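Local coordinates for protein putative oxidoreductase (Salmonella enterica subsp. enterica serovar Typhimurium, PDB 3NX4) that probably reduces acryloyl-CoA with NADPH, as an NADP-binding oxidoreductase of the medium-chain dehydrogenase/reductase family, at residues A127-L138 / V159-L170; L228-A239 / P254-V265. All blocks are in the same frame, centred on the assembly; numbering follows the deposited sequence.

Interaction 1. Residues A127-L138 / V159-L170. With NAP (NADP nicotinamide-adenine-dinucleotide phosphate), chain C.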
loop_
_atom_site.group_PDB
_atom_site.type_symbol
_atom_site.label_atom_id
_atom_site.label_comp_id
_atom_site.label_asym_id
_atom_site.label_seq_id
_atom_site.Cartn_x
_atom_site.Cartn_y
_atom_site.Cartn_z
ATOM N N ALA A 127 18.840 -10.527 2.037
ATOM C CA ALA A 127 18.323 -9.733 3.152
ATOM C C ALA A 127 18.622 -8.255 2.952
ATOM O O ALA A 127 17.732 -7.411 3.048
ATOM C CB ALA A 127 18.923 -10.220 4.498
ATOM N N GLY A 128 19.886 -7.944 2.686
ATOM C CA GLY A 128 20.313 -6.566 2.526
ATOM C C GLY A 128 19.801 -5.930 1.236
ATOM O O GLY A 128 19.447 -4.753 1.210
ATOM N N PHE A 129 19.769 -6.709 0.162
ATOM C CA PHE A 129 19.206 -6.243 -1.101
ATOM C C PHE A 129 17.736 -5.858 -0.893
ATOM O O PHE A 129 17.291 -4.797 -1.325
ATOM C CB PHE A 129 19.368 -7.354 -2.150
ATOM C CG PHE A 129 18.681 -7.086 -3.460
ATOM C CD1 PHE A 129 19.264 -6.255 -4.417
ATOM C CD2 PHE A 129 17.488 -7.725 -3.770
ATOM C CE1 PHE A 129 18.638 -6.024 -5.638
ATOM C CE2 PHE A 129 16.860 -7.513 -5.005
ATOM C CZ PHE A 129 17.432 -6.654 -5.932
ATOM N N THR A 130 17.003 -6.710 -0.186
ATOM C CA THR A 130 15.630 -6.424 0.214
ATOM C C THR A 130 15.489 -5.155 1.091
ATOM O O THR A 130 14.578 -4.350 0.894
ATOM C CB THR A 130 15.041 -7.634 0.960
ATOM O OG1 THR A 130 15.102 -8.784 0.107
ATOM C CG2 THR A 130 13.581 -7.379 1.349
ATOM N N ALA A 131 16.362 -4.985 2.073
ATOM C CA ALA A 131 16.303 -3.784 2.907
ATOM C C ALA A 131 16.453 -2.554 2.024
ATOM O O ALA A 131 15.775 -1.532 2.232
ATOM C CB ALA A 131 17.395 -3.797 3.948
HETATM N N MSE A 132 17.352 -2.654 1.039
HETATM C CA MSE A 132 17.589 -1.537 0.137
HETATM C C MSE A 132 16.328 -1.243 -0.690
HETATM O O MSE A 132 15.938 -0.085 -0.852
HETATM C CB MSE A 132 18.788 -1.807 -0.774
HETATM C CG MSE A 132 19.226 -0.584 -1.566
HETATM SE SE MSE A 132 20.036 0.827 -0.447
HETATM C CE MSE A 132 18.799 2.137 -0.811
ATOM N N LEU A 133 15.699 -2.284 -1.229
ATOM C CA LEU A 133 14.434 -2.088 -1.936
ATOM C C LEU A 133 13.374 -1.425 -1.040
ATOM O O LEU A 133 12.566 -0.633 -1.534
ATOM C CB LEU A 133 13.908 -3.403 -2.499
ATOM C CG LEU A 133 14.788 -4.034 -3.582
ATOM C CD1 LEU A 133 14.289 -5.435 -3.898
ATOM C CD2 LEU A 133 14.824 -3.167 -4.850
ATOM N N CYS A 134 13.371 -1.749 0.262
ATOM C CA CYS A 134 12.388 -1.164 1.184
ATOM C C CYS A 134 12.672 0.304 1.414
ATOM O O CYS A 134 11.772 1.129 1.409
ATOM C CB CYS A 134 12.386 -1.891 2.531
ATOM S SG CYS A 134 11.706 -3.552 2.463
ATOM N N VAL A 135 13.940 0.635 1.610
ATOM C CA VAL A 135 14.329 2.030 1.739
ATOM C C VAL A 135 13.943 2.817 0.470
ATOM O O VAL A 135 13.448 3.941 0.542
ATOM C CB VAL A 135 15.834 2.133 2.021
ATOM C CG1 VAL A 135 16.309 3.570 1.895
ATOM C CG2 VAL A 135 16.142 1.554 3.426
HETATM N N MSE A 136 14.147 2.216 -0.695
HETATM C CA MSE A 136 13.804 2.898 -1.940
HETATM C C MSE A 136 12.289 3.136 -2.075
HETATM O O MSE A 136 11.851 4.157 -2.617
HETATM C CB MSE A 136 14.371 2.120 -3.128
HETATM C CG MSE A 136 15.885 2.273 -3.245
HETATM SE SE MSE A 136 16.689 0.985 -4.512
HETATM C CE MSE A 136 15.753 1.479 -6.124
ATOM N N ALA A 137 11.498 2.201 -1.560
ATOM C CA ALA A 137 10.043 2.358 -1.512
ATOM C C ALA A 137 9.628 3.550 -0.650
ATOM O O ALA A 137 8.750 4.325 -1.030
ATOM C CB ALA A 137 9.386 1.079 -1.001
ATOM N N LEU A 138 10.249 3.700 0.516
ATOM C CA LEU A 138 9.966 4.858 1.359
ATOM C C LEU A 138 10.306 6.144 0.614
ATOM O O LEU A 138 9.547 7.117 0.650
ATOM C CB LEU A 138 10.761 4.783 2.668
ATOM C CG LEU A 138 10.415 3.637 3.621
ATOM C CD1 LEU A 138 11.165 3.813 4.945
ATOM C CD2 LEU A 138 8.925 3.563 3.884
ATOM N N VAL A 159 17.377 -8.570 7.277
ATOM C CA VAL A 159 16.804 -7.404 6.596
ATOM C C VAL A 159 16.792 -6.211 7.572
ATOM O O VAL A 159 17.187 -5.084 7.233
ATOM C CB VAL A 159 15.353 -7.697 6.119
ATOM C CG1 VAL A 159 14.682 -6.415 5.595
ATOM C CG2 VAL A 159 15.335 -8.790 5.027
ATOM N N GLY A 160 16.354 -6.471 8.799
ATOM C CA GLY A 160 16.245 -5.422 9.805
ATOM C C GLY A 160 17.561 -4.740 10.130
ATOM O O GLY A 160 17.625 -3.522 10.233
ATOM N N SER A 161 18.630 -5.517 10.285
ATOM C CA SER A 161 19.928 -4.929 10.596
ATOM C C SER A 161 20.372 -4.000 9.474
ATOM O O SER A 161 20.845 -2.885 9.723
ATOM C CB SER A 161 20.994 -6.024 10.803
ATOM O OG SER A 161 20.727 -6.775 11.974
ATOM N N THR A 162 20.228 -4.469 8.238
ATOM C CA THR A 162 20.653 -3.679 7.084
ATOM C C THR A 162 19.813 -2.405 7.007
ATOM O O THR A 162 20.330 -1.310 6.770
ATOM C CB THR A 162 20.530 -4.470 5.761
ATOM O OG1 THR A 162 21.043 -5.797 5.934
ATOM C CG2 THR A 162 21.317 -3.771 4.644
ATOM N N ALA A 163 18.513 -2.559 7.224
ATOM C CA ALA A 163 17.581 -1.424 7.168
ATOM C C ALA A 163 17.957 -0.336 8.178
ATOM O O ALA A 163 17.950 0.859 7.866
ATOM C CB ALA A 163 16.158 -1.907 7.427
ATOM N N VAL A 164 18.272 -0.758 9.398
ATOM C CA VAL A 164 18.620 0.189 10.464
ATOM C C VAL A 164 19.885 0.949 10.042
ATOM O O VAL A 164 19.945 2.179 10.127
ATOM C CB VAL A 164 18.837 -0.548 11.807
ATOM C CG1 VAL A 164 19.526 0.367 12.858
ATOM C CG2 VAL A 164 17.500 -1.120 12.341
ATOM N N ALA A 165 20.872 0.207 9.543
ATOM C CA ALA A 165 22.157 0.783 9.142
ATOM C C ALA A 165 22.008 1.762 7.980
ATOM O O ALA A 165 22.625 2.825 7.976
ATOM C CB ALA A 165 23.151 -0.319 8.775
ATOM N N LEU A 166 21.194 1.395 6.997
ATOM C CA LEU A 166 20.918 2.271 5.851
ATOM C C LEU A 166 20.192 3.552 6.272
ATOM O O LEU A 166 20.628 4.653 5.951
ATOM C CB LEU A 166 20.079 1.541 4.798
ATOM C CG LEU A 166 20.801 0.419 4.054
ATOM C CD1 LEU A 166 19.794 -0.368 3.236
ATOM C CD2 LEU A 166 21.901 1.003 3.167
ATOM N N LEU A 167 19.078 3.397 6.981
ATOM C CA LEU A 167 18.301 4.552 7.430
ATOM C C LEU A 167 19.162 5.465 8.286
ATOM O O LEU A 167 19.083 6.680 8.178
ATOM C CB LEU A 167 17.063 4.119 8.229
ATOM C CG LEU A 167 15.997 3.369 7.408
ATOM C CD1 LEU A 167 14.992 2.684 8.339
ATOM C CD2 LEU A 167 15.297 4.296 6.398
ATOM N N HIS A 168 19.981 4.873 9.153
ATOM C CA HIS A 168 20.865 5.673 9.983
ATOM C C HIS A 168 21.834 6.496 9.125
ATOM O O HIS A 168 22.018 7.691 9.344
ATOM C CB HIS A 168 21.657 4.784 10.934
ATOM C CG HIS A 168 22.624 5.543 11.783
ATOM N ND1 HIS A 168 22.219 6.467 12.723
ATOM C CD2 HIS A 168 23.977 5.530 11.824
ATOM C CE1 HIS A 168 23.282 6.985 13.312
ATOM N NE2 HIS A 168 24.360 6.435 12.784
ATOM N N LYS A 169 22.456 5.849 8.149
ATOM C CA LYS A 169 23.404 6.537 7.266
ATOM C C LYS A 169 22.718 7.661 6.505
ATOM O O LYS A 169 23.295 8.730 6.311
ATOM C CB LYS A 169 24.022 5.556 6.260
ATOM C CG LYS A 169 25.156 6.157 5.440
ATOM C CD LYS A 169 24.611 6.802 4.156
ATOM C CE LYS A 169 25.752 7.234 3.214
ATOM N NZ LYS A 169 25.211 7.845 1.961
ATOM N N LEU A 170 21.484 7.403 6.070
ATOM C CA LEU A 170 20.740 8.354 5.263
ATOM C C LEU A 170 20.175 9.514 6.078
ATOM O O LEU A 170 19.567 10.419 5.521
ATOM C CB LEU A 170 19.619 7.652 4.486
ATOM C CG LEU A 170 20.218 6.740 3.410
ATOM C CD1 LEU A 170 19.217 5.700 2.923
ATOM C CD2 LEU A 170 20.825 7.555 2.226
HETATM P PA NAP C . 15.627 -12.979 10.193
HETATM O O1A NAP C . 17.063 -12.656 10.142
HETATM O O2A NAP C . 15.235 -14.256 10.811
HETATM O O5B NAP C . 14.815 -11.765 10.844
HETATM C C5B NAP C . 13.499 -11.981 11.269
HETATM C C4B NAP C . 13.367 -11.207 12.572
HETATM O O4B NAP C . 12.018 -11.193 12.952
HETATM C C3B NAP C . 14.140 -11.859 13.721
HETATM O O3B NAP C . 15.439 -11.310 13.827
HETATM C C2B NAP C . 13.305 -11.499 14.935
HETATM O O2B NAP C . 13.745 -10.239 15.383
HETATM C C1B NAP C . 11.909 -11.319 14.364
HETATM N N9A NAP C . 11.050 -12.481 14.634
HETATM C C8A NAP C . 11.364 -13.808 14.471
HETATM N N7A NAP C . 10.273 -14.540 14.808
HETATM C C5A NAP C . 9.278 -13.702 15.163
HETATM C C6A NAP C . 7.974 -13.914 15.592
HETATM N N6A NAP C . 7.484 -15.141 15.719
HETATM N N1A NAP C . 7.181 -12.832 15.885
HETATM C C2A NAP C . 7.676 -11.551 15.762
HETATM N N3A NAP C . 8.973 -11.343 15.343
HETATM C C4A NAP C . 9.757 -12.404 15.054
HETATM O O3 NAP C . 15.031 -12.999 8.691
HETATM P PN NAP C . 15.461 -12.138 7.410
HETATM O O1N NAP C . 16.356 -12.929 6.534
HETATM O O2N NAP C . 15.916 -10.822 7.915
HETATM O O5D NAP C . 14.012 -12.001 6.719
HETATM C C5D NAP C . 13.001 -11.304 7.408
HETATM C C4D NAP C . 11.652 -11.609 6.778
HETATM O O4D NAP C . 11.647 -11.083 5.473
HETATM C C3D NAP C . 11.419 -13.104 6.639
HETATM O O3D NAP C . 10.050 -13.377 6.850
HETATM C C2D NAP C . 11.778 -13.401 5.201
HETATM O O2D NAP C . 11.038 -14.484 4.695
HETATM C C1D NAP C . 11.362 -12.103 4.540
HETATM N N1N NAP C . 12.066 -11.812 3.284
HETATM C C2N NAP C . 11.321 -11.707 2.145
HETATM C C3N NAP C . 11.914 -11.410 0.921
HETATM C C7N NAP C . 11.032 -10.807 -0.136
HETATM O O7N NAP C . 11.279 -11.068 -1.493
HETATM N N7N NAP C . 10.025 -10.032 0.251
HETATM C C4N NAP C . 13.295 -11.217 0.871
HETATM C C5N NAP C . 14.049 -11.323 2.048
HETATM C C6N NAP C . 13.416 -11.611 3.255
HETATM P P2B NAP C . 13.751 -9.877 16.964
HETATM O O1X NAP C . 14.587 -8.637 17.124
HETATM O O2X NAP C . 12.339 -9.607 17.426
HETATM O O3X NAP C . 14.350 -11.041 17.706
#
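A chi1 of 172° swings Val159 CG1 away from the backbone nitrogen and toward Ala131, while CG2, kept near that nitrogen, lies against Ala127, 3.4 Å from Ala127 O. Val135 takes the same rotamer and parts its two methyls: CG1 meets Leu170 CD1 at 3.7 Å, and CG2 slips in beside Leu166 CD1 and Leu167 CD2. The helix axes approach to 7.8 Å and cross at -47°, and small residues at Ala127, Gly128, Ala131 and Ala163 allow it. The methyl of Ala131 is a knob in the hole formed by Val159, Thr162, Ala163 and Leu166, its CB 3.5 Å from Val159 O. One turn earlier Gly128 offers bare backbone, and Thr162 CG2 rests on it, 3.6 Å from Gly128 CA. Thr162 suits this buried place because its OG1 is satisfied by Gly158 O. Farther along the helices diverge and longer side chains carry the contact: the selenium of Met132, modelled as selenomethionine, meets Leu166 CD1 at 3.9 Å, the chains crossing at nearly a right angle.

The N-terminal end of the pair faces the cofactor. Val159 N gives a nearly straight 2.8 Å hydrogen bond (174°) to O2N of the NADP diphosphate, as expected for the first helix of a Rossmann fold, whose N-terminal dipole would favour the phosphate. Thr130 OG1, bonded to Thr126 O, lies 3.1 Å from nicotinamide C4N. Val150 of strand 150-152 and Ile216 of strand 212-217 touch both helices, Val152 packs on Ala163 and Leu167, and helix 272-285 covers Phe129, Met132 and Met136.

Interaction 2. Residues L228-A239 / P254-V265. With NAP (NADP nicotinamide-adenine-dinucleotide phosphate), chain C.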
loop_
_atom_site.group_PDB
_atom_site.type_symbol
_atom_site.label_atom_id
_atom_site.label_comp_id
_atom_site.label_asym_id
_atom_site.label_seq_id
_atom_site.Cartn_x
_atom_site.Cartn_y
_atom_site.Cartn_z
ATOM N N LEU A 228 0.622 -0.415 11.088
ATOM C CA LEU A 228 -0.317 0.293 10.209
ATOM C C LEU A 228 -1.220 1.255 10.977
ATOM O O LEU A 228 -1.473 2.359 10.505
ATOM C CB LEU A 228 -1.174 -0.676 9.393
ATOM C CG LEU A 228 -0.450 -1.422 8.274
ATOM C CD1 LEU A 228 -1.289 -2.611 7.836
ATOM C CD2 LEU A 228 -0.163 -0.486 7.110
ATOM N N ALA A 229 -1.697 0.839 12.150
ATOM C CA ALA A 229 -2.587 1.672 12.969
ATOM C C ALA A 229 -1.886 2.900 13.570
ATOM O O ALA A 229 -2.546 3.852 14.014
ATOM C CB ALA A 229 -3.250 0.826 14.088
ATOM N N GLN A 230 -0.554 2.867 13.563
ATOM C CA GLN A 230 0.287 3.911 14.145
ATOM C C GLN A 230 0.938 4.845 13.118
ATOM O O GLN A 230 1.769 5.684 13.480
ATOM C CB GLN A 230 1.426 3.258 14.947
ATOM C CG GLN A 230 0.971 2.555 16.238
ATOM C CD GLN A 230 2.100 1.782 16.913
ATOM O OE1 GLN A 230 3.076 1.402 16.275
ATOM N NE2 GLN A 230 1.956 1.541 18.218
HETATM N N MSE A 231 0.616 4.674 11.841
HETATM C CA MSE A 231 1.250 5.496 10.800
HETATM C C MSE A 231 0.749 6.941 10.810
HETATM O O MSE A 231 -0.455 7.201 10.981
HETATM C CB MSE A 231 1.024 4.894 9.404
HETATM C CG MSE A 231 1.567 3.480 9.238
HETATM SE SE MSE A 231 3.477 3.308 9.690
HETATM C CE MSE A 231 4.228 4.670 8.515
ATOM N N ASN A 232 1.669 7.878 10.606
ATOM C CA ASN A 232 1.282 9.260 10.372
ATOM C C ASN A 232 0.387 9.338 9.133
ATOM O O ASN A 232 0.476 8.507 8.234
ATOM C CB ASN A 232 2.511 10.132 10.099
ATOM C CG ASN A 232 3.383 10.350 11.323
ATOM O OD1 ASN A 232 2.997 10.053 12.455
ATOM N ND2 ASN A 232 4.561 10.909 11.094
ATOM N N TYR A 233 -0.463 10.352 9.077
ATOM C CA TYR A 233 -1.180 10.644 7.844
ATOM C C TYR A 233 -0.212 10.725 6.646
ATOM O O TYR A 233 0.802 11.430 6.705
ATOM C CB TYR A 233 -1.944 11.952 8.010
ATOM C CG TYR A 233 -2.876 12.226 6.871
ATOM C CD1 TYR A 233 -2.405 12.795 5.688
ATOM C CD2 TYR A 233 -4.227 11.918 6.969
ATOM C CE1 TYR A 233 -3.264 13.046 4.626
ATOM C CE2 TYR A 233 -5.100 12.177 5.911
ATOM C CZ TYR A 233 -4.606 12.740 4.746
ATOM O OH TYR A 233 -5.461 12.996 3.693
ATOM N N GLY A 234 -0.513 9.998 5.567
ATOM C CA GLY A 234 0.355 9.968 4.392
ATOM C C GLY A 234 1.629 9.131 4.552
ATOM O O GLY A 234 2.507 9.139 3.691
ATOM N N GLY A 235 1.731 8.398 5.655
ATOM C CA GLY A 235 2.893 7.550 5.902
ATOM C C GLY A 235 2.965 6.356 4.955
ATOM O O GLY A 235 1.978 6.018 4.303
ATOM N N CYS A 236 4.138 5.726 4.873
ATOM C CA CYS A 236 4.325 4.547 4.027
ATOM C C CYS A 236 4.965 3.385 4.785
ATOM O O CYS A 236 5.979 3.549 5.462
ATOM C CB CYS A 236 5.205 4.893 2.818
ATOM S SG CYS A 236 5.566 3.455 1.709
ATOM N N VAL A 237 4.377 2.205 4.652
ATOM C CA VAL A 237 4.996 1.000 5.168
ATOM C C VAL A 237 5.517 0.156 4.011
ATOM O O VAL A 237 4.753 -0.208 3.120
ATOM C CB VAL A 237 3.986 0.127 5.934
ATOM C CG1 VAL A 237 4.700 -1.135 6.464
ATOM C CG2 VAL A 237 3.348 0.909 7.067
ATOM N N ALA A 238 6.814 -0.155 4.026
ATOM C CA ALA A 238 7.381 -1.128 3.098
ATOM C C ALA A 238 7.384 -2.494 3.794
ATOM O O ALA A 238 8.031 -2.677 4.814
ATOM C CB ALA A 238 8.810 -0.717 2.673
ATOM N N ALA A 239 6.625 -3.440 3.256
ATOM C CA ALA A 239 6.465 -4.741 3.890
ATOM C C ALA A 239 7.143 -5.815 3.055
ATOM O O ALA A 239 6.887 -5.922 1.847
ATOM C CB ALA A 239 4.976 -5.063 4.051
ATOM N N PRO A 254 -6.616 2.838 8.411
ATOM C CA PRO A 254 -5.416 3.654 8.185
ATOM C C PRO A 254 -5.331 4.094 6.722
ATOM O O PRO A 254 -4.815 5.163 6.404
ATOM C CB PRO A 254 -4.260 2.690 8.503
ATOM C CG PRO A 254 -4.855 1.667 9.428
ATOM C CD PRO A 254 -6.295 1.509 8.968
ATOM N N PHE A 255 -5.853 3.263 5.836
ATOM C CA PHE A 255 -5.793 3.565 4.411
ATOM C C PHE A 255 -6.755 4.664 4.018
ATOM O O PHE A 255 -6.359 5.634 3.369
ATOM C CB PHE A 255 -6.027 2.291 3.609
ATOM C CG PHE A 255 -5.056 1.210 3.962
ATOM C CD1 PHE A 255 -3.782 1.196 3.397
ATOM C CD2 PHE A 255 -5.382 0.250 4.895
ATOM C CE1 PHE A 255 -2.855 0.213 3.746
ATOM C CE2 PHE A 255 -4.464 -0.742 5.250
ATOM C CZ PHE A 255 -3.199 -0.752 4.672
ATOM N N ILE A 256 -8.010 4.545 4.446
ATOM C CA ILE A 256 -9.033 5.452 3.948
ATOM C C ILE A 256 -9.207 6.699 4.797
ATOM O O ILE A 256 -9.827 7.666 4.349
ATOM C CB ILE A 256 -10.386 4.744 3.769
ATOM C CG1 ILE A 256 -11.048 4.506 5.126
ATOM C CG2 ILE A 256 -10.193 3.448 2.994
ATOM C CD1 ILE A 256 -12.464 3.935 5.021
ATOM N N LEU A 257 -8.676 6.682 6.015
ATOM C CA LEU A 257 -8.768 7.843 6.904
ATOM C C LEU A 257 -7.418 8.556 7.009
ATOM O O LEU A 257 -7.355 9.748 7.298
ATOM C CB LEU A 257 -9.248 7.434 8.303
ATOM C CG LEU A 257 -10.689 6.937 8.429
ATOM C CD1 LEU A 257 -11.047 6.629 9.876
ATOM C CD2 LEU A 257 -11.636 7.972 7.859
ATOM N N ARG A 258 -6.338 7.835 6.754
ATOM C CA ARG A 258 -5.021 8.433 6.910
ATOM C C ARG A 258 -4.143 8.370 5.666
ATOM O O ARG A 258 -2.965 8.730 5.726
ATOM C CB ARG A 258 -4.293 7.818 8.109
ATOM C CG ARG A 258 -4.868 8.266 9.456
ATOM C CD ARG A 258 -3.999 7.760 10.618
ATOM N NE ARG A 258 -4.548 8.178 11.907
ATOM C CZ ARG A 258 -4.242 7.613 13.069
ATOM N NH1 ARG A 258 -3.375 6.601 13.116
ATOM N NH2 ARG A 258 -4.796 8.069 14.188
ATOM N N ASN A 259 -4.714 7.909 4.554
ATOM C CA ASN A 259 -4.011 7.919 3.271
ATOM C C ASN A 259 -2.677 7.173 3.341
ATOM O O ASN A 259 -1.701 7.557 2.708
ATOM C CB ASN A 259 -3.777 9.359 2.817
ATOM C CG ASN A 259 -3.835 9.510 1.309
ATOM O OD1 ASN A 259 -4.908 9.748 0.736
ATOM N ND2 ASN A 259 -2.683 9.357 0.650
ATOM N N VAL A 260 -2.646 6.093 4.106
ATOM C CA VAL A 260 -1.434 5.292 4.237
ATOM C C VAL A 260 -1.158 4.444 2.984
ATOM O O VAL A 260 -2.081 3.909 2.373
ATOM C CB VAL A 260 -1.519 4.379 5.500
ATOM C CG1 VAL A 260 -0.451 3.315 5.482
ATOM C CG2 VAL A 260 -1.448 5.223 6.779
ATOM N N ARG A 261 0.121 4.325 2.617
ATOM C CA ARG A 261 0.535 3.414 1.557
ATOM C C ARG A 261 1.157 2.172 2.173
ATOM O O ARG A 261 2.034 2.270 3.042
ATOM C CB ARG A 261 1.580 4.068 0.656
ATOM C CG ARG A 261 2.168 3.119 -0.403
ATOM C CD ARG A 261 3.178 3.828 -1.327
ATOM N NE ARG A 261 2.580 4.924 -2.090
ATOM C CZ ARG A 261 3.252 5.706 -2.939
ATOM N NH1 ARG A 261 4.557 5.529 -3.132
ATOM N NH2 ARG A 261 2.629 6.682 -3.585
ATOM N N LEU A 262 0.700 1.007 1.737
ATOM C CA LEU A 262 1.391 -0.244 2.066
ATOM C C LEU A 262 2.015 -0.771 0.780
ATOM O O LEU A 262 1.312 -1.249 -0.111
ATOM C CB LEU A 262 0.423 -1.266 2.674
ATOM C CG LEU A 262 0.930 -2.690 2.909
ATOM C CD1 LEU A 262 2.142 -2.699 3.863
ATOM C CD2 LEU A 262 -0.190 -3.559 3.450
ATOM N N GLN A 263 3.334 -0.636 0.669
ATOM C CA GLN A 263 4.058 -1.106 -0.501
ATOM C C GLN A 263 4.689 -2.472 -0.237
ATOM O O GLN A 263 5.583 -2.606 0.606
ATOM C CB GLN A 263 5.159 -0.125 -0.882
ATOM C CG GLN A 263 6.014 -0.625 -2.062
ATOM C CD GLN A 263 5.208 -0.716 -3.362
ATOM O OE1 GLN A 263 4.701 0.288 -3.857
ATOM N NE2 GLN A 263 5.071 -1.925 -3.896
ATOM N N GLY A 264 4.217 -3.487 -0.945
ATOM C CA GLY A 264 4.838 -4.796 -0.852
ATOM C C GLY A 264 6.175 -4.764 -1.572
ATOM O O GLY A 264 6.330 -4.086 -2.595
ATOM N N VAL A 265 7.144 -5.500 -1.047
ATOM C CA VAL A 265 8.467 -5.561 -1.657
ATOM C C VAL A 265 8.854 -7.010 -1.896
ATOM O O VAL A 265 8.954 -7.788 -0.947
ATOM C CB VAL A 265 9.522 -4.920 -0.741
ATOM C CG1 VAL A 265 10.928 -5.184 -1.263
ATOM C CG2 VAL A 265 9.263 -3.431 -0.603
HETATM P PA NAP C . 15.627 -12.979 10.193
HETATM O O1A NAP C . 17.063 -12.656 10.142
HETATM O O2A NAP C . 15.235 -14.256 10.811
HETATM O O5B NAP C . 14.815 -11.765 10.844
HETATM C C5B NAP C . 13.499 -11.981 11.269
HETATM C C4B NAP C . 13.367 -11.207 12.572
HETATM O O4B NAP C . 12.018 -11.193 12.952
HETATM C C3B NAP C . 14.140 -11.859 13.721
HETATM O O3B NAP C . 15.439 -11.310 13.827
HETATM C C2B NAP C . 13.305 -11.499 14.935
HETATM O O2B NAP C . 13.745 -10.239 15.383
HETATM C C1B NAP C . 11.909 -11.319 14.364
HETATM N N9A NAP C . 11.050 -12.481 14.634
HETATM C C8A NAP C . 11.364 -13.808 14.471
HETATM N N7A NAP C . 10.273 -14.540 14.808
HETATM C C5A NAP C . 9.278 -13.702 15.163
HETATM C C6A NAP C . 7.974 -13.914 15.592
HETATM N N6A NAP C . 7.484 -15.141 15.719
HETATM N N1A NAP C . 7.181 -12.832 15.885
HETATM C C2A NAP C . 7.676 -11.551 15.762
HETATM N N3A NAP C . 8.973 -11.343 15.343
HETATM C C4A NAP C . 9.757 -12.404 15.054
HETATM O O3 NAP C . 15.031 -12.999 8.691
HETATM P PN NAP C . 15.461 -12.138 7.410
HETATM O O1N NAP C . 16.356 -12.929 6.534
HETATM O O2N NAP C . 15.916 -10.822 7.915
HETATM O O5D NAP C . 14.012 -12.001 6.719
HETATM C C5D NAP C . 13.001 -11.304 7.408
HETATM C C4D NAP C . 11.652 -11.609 6.778
HETATM O O4D NAP C . 11.647 -11.083 5.473
HETATM C C3D NAP C . 11.419 -13.104 6.639
HETATM O O3D NAP C . 10.050 -13.377 6.850
HETATM C C2D NAP C . 11.778 -13.401 5.201
HETATM O O2D NAP C . 11.038 -14.484 4.695
HETATM C C1D NAP C . 11.362 -12.103 4.540
HETATM N N1N NAP C . 12.066 -11.812 3.284
HETATM C C2N NAP C . 11.321 -11.707 2.145
HETATM C C3N NAP C . 11.914 -11.410 0.921
HETATM C C7N NAP C . 11.032 -10.807 -0.136
HETATM O O7N NAP C . 11.279 -11.068 -1.493
HETATM N N7N NAP C . 10.025 -10.032 0.251
HETATM C C4N NAP C . 13.295 -11.217 0.871
HETATM C C5N NAP C . 14.049 -11.323 2.048
HETATM C C6N NAP C . 13.416 -11.611 3.255
HETATM P P2B NAP C . 13.751 -9.877 16.964
HETATM O O1X NAP C . 14.587 -8.637 17.124
HETATM O O2X NAP C . 12.339 -9.607 17.426
HETATM O O3X NAP C . 14.350 -11.041 17.706
HETATM O O HOH W 1 -2.427 5.112 10.792
HETATM O O HOH W 2 -4.933 12.652 1.079
#
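Strands 235-239 and 261-264 run parallel, joined by a ladder in which Arg261 N bonds to Gly235 O, Val237 N to Arg261 O, Gln263 N to Val237 O, and Ala239 N to Gln263 O. Leu262, its CG pointing back from the main-chain nitrogen at a chi1 of 172°, brings CD1 to 3.7 Å from Ala239 CB and also against Val237; these small and branched residues share one sheet face. On the other, Cys236 SG lies alongside the aliphatic part of Arg261, 3.9 Å from CD. The strands are the last two in the Rossmann order 3-2-1-4-5-6, and Arg261, Leu262 and Gln263 carry the sheet into the second subunit as an antiparallel ladder. Across that interface Arg261 NE of each subunit bonds to Gln263 OE1 of the other.

Before the ladder, a type II turn from Asn232 to Gly235 places Gly234, whose positive phi suits glycine, with its N 2.8 Å from Arg258 O. The Tyr233 ring spreads one face over that same carbonyl and over Asn259 CB, which lies 4.0 Å from Tyr233 CZ. Water 2 donates to Tyr233 OH and, weakly, to Asn259 OD1, and both groups also bond to Asp266 of the second subunit. Leu228 CD2 touches Phe255 CZ at 3.9 Å, while Val260 CG2 packs against Met231 CB at 3.6 Å. Arg258 is extended from CG to NE, long enough for NH1 to bond to water 1, which bridges to Leu228 O and Met231 O; its NH2 bonds to Glu208 O. Val265 N bonds to Ala239 O, and Val265 O accepts a 2.8 Å bond from nicotinamide N7N.

How the interactions relate
From the N terminus, helix 118-140 comes first, and interaction 1 closes when the chain returns through strand 150-152 into helix 158-169, with 20 residues between its segments. The chain then builds further strands of the parallel sheet before interaction 2 closes a shorter loop of 14 residues through strand 247-251. The two loops follow in series, neither nested nor crossed, with centres 18 Å apart. They nevertheless meet where helix 118-140 lies on the sheet: Leu138 CD2 is 3.3 Å from Cys236 O, and Leu133 CB packs on Val265 CG1. Both reach the same NADP, interaction 1 at its diphosphate and nicotinamide, interaction 2 at its carboxamide.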